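Local coordinates for protein putative phosphosugar isomerase (Silicibacter pomeroyi DSS-3, PDB 3FJ1) that probably binds phosphorylated sugar derivatives through its two SIS domains and may act as a sugar isomerase or aminotransferase, its exact reaction being unknown, at residues I193-M198 / V314-M319. Residues are numbered along the deposited sequence; the frame is centred on the assembly and turned at random.
Sequences IDWPEM and VSFYSM
This is a buried, mainly apolar contact between a loop running into helix 196-204 and one flank of helix 308-326. Trp195, at the N-cap position of helix 196-204, and Met319 carry the largest shares. The Trp195 CG lies anti to the carbonyl carbon (chi1 -60°), and the six-membered ring reaches the helix backbone. CZ3 comes to 3.6 Å from CA of Phe316. Ser315 CB sits over one ring face, offset toward the rim, 3.7 Å from CZ2 of Trp195. The Met319 and Trp195 side chains cross at about a right angle, with CG of Met319 3.8 Å from CB of Trp195. Met319, bent twice, brings its CE 3.7 Å from CG of Met198. Each SIS domain has a five-stranded parallel sheet flanked by helices; here both segments pack on the second, where Leu258 of strand 257-259 touches Trp195, Met198 and Phe316. Trp195 NE1 is hydrogen-bonded to Glu298 O. An alanine here would remove the indole and its hydrogen bond to Glu298, and would probably loosen the packing against Ser315, Phe316 and Met319. The one hydrogen bond across runs from Ser318 OG to Ile193 O, 2.7 Å, with the donor 38° out of the carbonyl plane. The same OG also hydrogen-bonds Arg10 NH1 and Ser191 O, so its proton is probably shared between both carbonyls. Ile193 CB and CD1 lie against Ser315 OG, itself hydrogen-bonded to Ala190 O.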
loop_
_atom_site.group_PDB
_atom_site.type_symbol
_atom_site.label_atom_id
_atom_site.label_comp_id
_atom_site.label_asym_id
_atom_site.label_seq_id
_atom_site.Cartn_x
_atom_site.Cartn_y
_atom_site.Cartn_z
ATOM N N ILE A 193 1.626 3.272 29.461
ATOM C CA ILE A 193 0.243 2.935 29.179
ATOM C C ILE A 193 0.255 1.533 28.543
ATOM O O ILE A 193 1.140 1.244 27.712
ATOM C CB ILE A 193 -0.367 3.935 28.189
ATOM C CG1 ILE A 193 -0.469 5.314 28.861
ATOM C CG2 ILE A 193 -1.719 3.417 27.672
ATOM C CD1 ILE A 193 -0.786 6.442 27.921
ATOM N N ASP A 194 -0.624 0.636 28.996
ATOM C CA ASP A 194 -0.660 -0.693 28.381
ATOM C C ASP A 194 -2.053 -1.263 28.140
ATOM O O ASP A 194 -2.194 -2.419 27.791
ATOM C CB ASP A 194 0.302 -1.662 29.082
ATOM C CG ASP A 194 -0.050 -1.921 30.515
ATOM O OD1 ASP A 194 -1.228 -1.749 30.901
ATOM O OD2 ASP A 194 0.859 -2.374 31.244
ATOM N N TRP A 195 -3.070 -0.410 28.266
ATOM C CA TRP A 195 -4.431 -0.734 27.819
ATOM C C TRP A 195 -4.951 -2.102 28.236
ATOM O O TRP A 195 -5.336 -2.913 27.377
ATOM C CB TRP A 195 -4.562 -0.577 26.288
ATOM C CG TRP A 195 -4.277 0.799 25.756
ATOM C CD1 TRP A 195 -4.497 1.984 26.399
ATOM C CD2 TRP A 195 -3.793 1.144 24.444
ATOM N NE1 TRP A 195 -4.147 3.022 25.600
ATOM C CE2 TRP A 195 -3.726 2.546 24.385
ATOM C CE3 TRP A 195 -3.430 0.404 23.317
ATOM C CZ2 TRP A 195 -3.278 3.240 23.243
ATOM C CZ3 TRP A 195 -2.976 1.081 22.203
ATOM C CH2 TRP A 195 -2.906 2.495 22.174
ATOM N N PRO A 196 -5.052 -2.340 29.550
ATOM C CA PRO A 196 -5.508 -3.654 30.067
ATOM C C PRO A 196 -6.854 -4.150 29.512
ATOM O O PRO A 196 -7.017 -5.343 29.274
ATOM C CB PRO A 196 -5.578 -3.444 31.589
ATOM C CG PRO A 196 -5.535 -1.976 31.809
ATOM C CD PRO A 196 -4.804 -1.366 30.639
ATOM N N GLU A 197 -7.789 -3.235 29.318
ATOM C CA GLU A 197 -9.106 -3.553 28.760
ATOM C C GLU A 197 -8.983 -4.131 27.340
ATOM O O GLU A 197 -9.721 -5.042 26.985
ATOM C CB GLU A 197 -10.021 -2.328 28.798
ATOM C CG GLU A 197 -9.560 -1.116 27.942
ATOM C CD GLU A 197 -8.304 -0.361 28.484
ATOM O OE1 GLU A 197 -7.754 -0.680 29.548
ATOM O OE2 GLU A 197 -7.878 0.554 27.855
HETATM N N MSE A 198 -8.030 -3.638 26.534
HETATM C CA MSE A 198 -7.800 -4.198 25.206
HETATM C C MSE A 198 -7.187 -5.597 25.313
HETATM O O MSE A 198 -7.519 -6.474 24.559
HETATM C CB MSE A 198 -6.867 -3.295 24.384
HETATM C CG MSE A 198 -6.395 -3.910 23.074
HETATM SE SE MSE A 198 -7.843 -4.088 21.795
HETATM C CE MSE A 198 -7.998 -2.198 21.482
ATOM N N VAL A 314 3.818 3.936 20.547
ATOM C CA VAL A 314 4.565 3.520 21.753
ATOM C C VAL A 314 3.588 2.859 22.761
ATOM O O VAL A 314 3.892 1.785 23.341
ATOM C CB VAL A 314 5.399 4.662 22.366
ATOM C CG1 VAL A 314 5.929 4.258 23.753
ATOM C CG2 VAL A 314 6.598 5.055 21.405
ATOM N N SER A 315 2.430 3.475 22.959
ATOM C CA SER A 315 1.415 2.884 23.841
ATOM C C SER A 315 0.961 1.510 23.305
ATOM O O SER A 315 0.771 0.553 24.063
ATOM C CB SER A 315 0.246 3.827 24.037
ATOM O OG SER A 315 0.642 4.975 24.808
ATOM N N PHE A 316 0.789 1.426 21.993
ATOM C CA PHE A 316 0.405 0.158 21.378
ATOM C C PHE A 316 1.462 -0.918 21.625
ATOM O O PHE A 316 1.124 -2.062 21.956
ATOM C CB PHE A 316 0.176 0.331 19.866
ATOM C CG PHE A 316 -0.122 -0.970 19.154
ATOM C CD1 PHE A 316 -1.382 -1.489 19.152
ATOM C CD2 PHE A 316 0.869 -1.667 18.495
ATOM C CE1 PHE A 316 -1.647 -2.688 18.499
ATOM C CE2 PHE A 316 0.606 -2.863 17.865
ATOM C CZ PHE A 316 -0.635 -3.365 17.858
ATOM N N TYR A 317 2.729 -0.565 21.401
ATOM C CA TYR A 317 3.838 -1.506 21.592
ATOM C C TYR A 317 3.824 -2.070 23.012
ATOM O O TYR A 317 4.013 -3.266 23.250
ATOM C CB TYR A 317 5.188 -0.825 21.351
ATOM C CG TYR A 317 5.537 -0.430 19.912
ATOM C CD1 TYR A 317 5.133 -1.190 18.812
ATOM C CD2 TYR A 317 6.375 0.656 19.679
ATOM C CE1 TYR A 317 5.512 -0.832 17.510
ATOM C CE2 TYR A 317 6.754 1.018 18.380
ATOM C CZ TYR A 317 6.327 0.265 17.313
ATOM O OH TYR A 317 6.721 0.656 16.032
ATOM N N SER A 318 3.624 -1.153 23.948
ATOM C CA SER A 318 3.529 -1.457 25.365
ATOM C C SER A 318 2.347 -2.407 25.643
ATOM O O SER A 318 2.509 -3.386 26.352
ATOM C CB SER A 318 3.411 -0.149 26.157
ATOM O OG SER A 318 3.254 -0.418 27.542
HETATM N N MSE A 319 1.179 -2.141 25.059
HETATM C CA MSE A 319 0.023 -3.050 25.188
HETATM C C MSE A 319 0.355 -4.469 24.677
HETATM O O MSE A 319 0.135 -5.484 25.386
HETATM C CB MSE A 319 -1.203 -2.486 24.479
HETATM C CG MSE A 319 -2.494 -3.286 24.618
HETATM SE SE MSE A 319 -2.576 -4.828 23.416
HETATM C CE MSE A 319 -2.935 -3.830 21.752
#